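PDB 8C4X: protease from Actinomadura keratinilytica, which probably acts as a subtilisin-like serine endopeptidase of the S8 family, this chain probably being its I9-type propeptide domain. Local coordinates for residues 62-65 / 71-74. Residues are numbered along the deposited sequence; the frame is centred on the assembly and turned at random.
Sequences KLRT and SIEQ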
loop_
_atom_site.group_PDB
_atom_site.type_symbol
_atom_site.label_atom_id
_atom_site.label_comp_id
_atom_site.label_asym_id
_atom_site.label_seq_id
_atom_site.Cartn_x
_atom_site.Cartn_y
_atom_site.Cartn_z
ATOM N N LYS B 62 -4.939 7.511 7.047
ATOM C CA LYS B 62 -5.620 8.267 6.004
ATOM C C LYS B 62 -5.777 7.451 4.731
ATOM O O LYS B 62 -6.783 7.588 4.027
ATOM C CB LYS B 62 -4.866 9.564 5.721
ATOM C CG LYS B 62 -5.055 10.619 6.807
ATOM C CD LYS B 62 -3.842 11.527 6.959
ATOM C CE LYS B 62 -4.072 12.571 8.048
ATOM N NZ LYS B 62 -3.148 13.737 7.927
ATOM N N LEU B 63 -4.806 6.595 4.419
ATOM C CA LEU B 63 -4.928 5.793 3.211
ATOM C C LEU B 63 -6.065 4.787 3.323
ATOM O O LEU B 63 -6.728 4.487 2.323
ATOM C CB LEU B 63 -3.611 5.075 2.928
ATOM C CG LEU B 63 -3.534 4.374 1.576
ATOM C CD1 LEU B 63 -3.567 5.405 0.459
ATOM C CD2 LEU B 63 -2.253 3.555 1.514
ATOM N N ARG B 64 -6.315 4.261 4.523
ATOM C CA ARG B 64 -7.318 3.214 4.670
ATOM C C ARG B 64 -8.702 3.696 4.255
ATOM O O ARG B 64 -9.528 2.892 3.807
ATOM C CB ARG B 64 -7.341 2.704 6.108
ATOM C CG ARG B 64 -6.128 1.867 6.481
ATOM C CD ARG B 64 -6.190 1.439 7.936
ATOM N NE ARG B 64 -7.228 0.439 8.156
ATOM C CZ ARG B 64 -7.625 0.024 9.352
ATOM N NH1 ARG B 64 -7.110 0.525 10.462
ATOM N NH2 ARG B 64 -8.566 -0.912 9.436
ATOM N N THR B 65 -8.976 4.994 4.399
ATOM C CA THR B 65 -10.263 5.567 4.026
ATOM C C THR B 65 -10.177 6.412 2.761
ATOM O O THR B 65 -11.133 7.129 2.439
ATOM C CB THR B 65 -10.826 6.406 5.179
ATOM O OG1 THR B 65 -9.905 7.453 5.503
ATOM C CG2 THR B 65 -11.041 5.541 6.408
ATOM N N SER B 71 -6.683 -2.607 -1.551
ATOM C CA SER B 71 -6.087 -3.461 -0.536
ATOM C C SER B 71 -4.837 -2.791 0.006
ATOM O O SER B 71 -4.200 -1.973 -0.663
ATOM C CB SER B 71 -5.731 -4.856 -1.082
ATOM O OG SER B 71 -4.720 -4.775 -2.068
ATOM N N ILE B 72 -4.489 -3.161 1.235
ATOM C CA ILE B 72 -3.245 -2.747 1.874
ATOM C C ILE B 72 -2.669 -3.966 2.576
ATOM O O ILE B 72 -3.377 -4.652 3.321
ATOM C CB ILE B 72 -3.439 -1.594 2.883
ATOM C CG1 ILE B 72 -4.102 -0.381 2.228
ATOM C CG2 ILE B 72 -2.100 -1.199 3.472
ATOM C CD1 ILE B 72 -4.435 0.727 3.250
ATOM N N GLU B 73 -1.384 -4.234 2.352
ATOM C CA GLU B 73 -0.729 -5.406 2.905
ATOM C C GLU B 73 0.619 -4.981 3.468
ATOM O O GLU B 73 1.374 -4.277 2.793
ATOM C CB GLU B 73 -0.564 -6.462 1.802
ATOM C CG GLU B 73 0.210 -7.707 2.145
ATOM C CD GLU B 73 0.376 -8.610 0.935
ATOM O OE1 GLU B 73 -0.610 -8.803 0.182
ATOM O OE2 GLU B 73 1.495 -9.112 0.722
ATOM N N GLN B 74 0.945 -5.410 4.682
ATOM C CA GLN B 74 2.286 -5.141 5.182
ATOM C C GLN B 74 3.315 -5.902 4.350
ATOM O O GLN B 74 3.125 -7.074 4.014
ATOM C CB GLN B 74 2.409 -5.538 6.651
ATOM C CG GLN B 74 3.786 -5.193 7.233
ATOM C CD GLN B 74 3.986 -5.712 8.638
ATOM O OE1 GLN B 74 3.364 -6.691 9.045
ATOM N NE2 GLN B 74 4.862 -5.057 9.389
#
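Ile72 meets Leu63 and Arg64 through a single methyl, CD1, which reaches from strand 69-76 to the C-terminal part of helix 57-64. One residue earlier, Ser71 turns away from the helix, and its OG is hydrogen-bonded to Thr22 OG1 on the adjoining strand 18-23. Ile72 faces the other way. Its CG1 stands anti to the carbonyl carbon (chi1 -56°) and its chain is then extended (chi2 174°), which carries CD1 between the two helix residues, 4.0 Å from Leu63 CD2 and 3.8 Å from Arg64 CG. A beta-branched, wholly apolar residue suits a strand position buried under a helix. This packing belongs to the ferredoxin-like fold of the I9 domain: strands 69-76, 18-23, 50-54 and 42-44 are antiparallel, and strand 6-7 runs parallel to the outer edge of 69-76. Leu63, buried as well, extends the apolar layer to Val21. Arg64 packs its CG on the methyl, then bends at chi3 (71°) and hydrogen-bonds through NE to Val4 O, which suits a long amphipathic residue at a partly exposed place. Beyond exposed Glu73, on the outer face, Gln74, a buried residue, has OE1 hydrogen-bonded to Ala9 N and NE2 weakly to Val15 O.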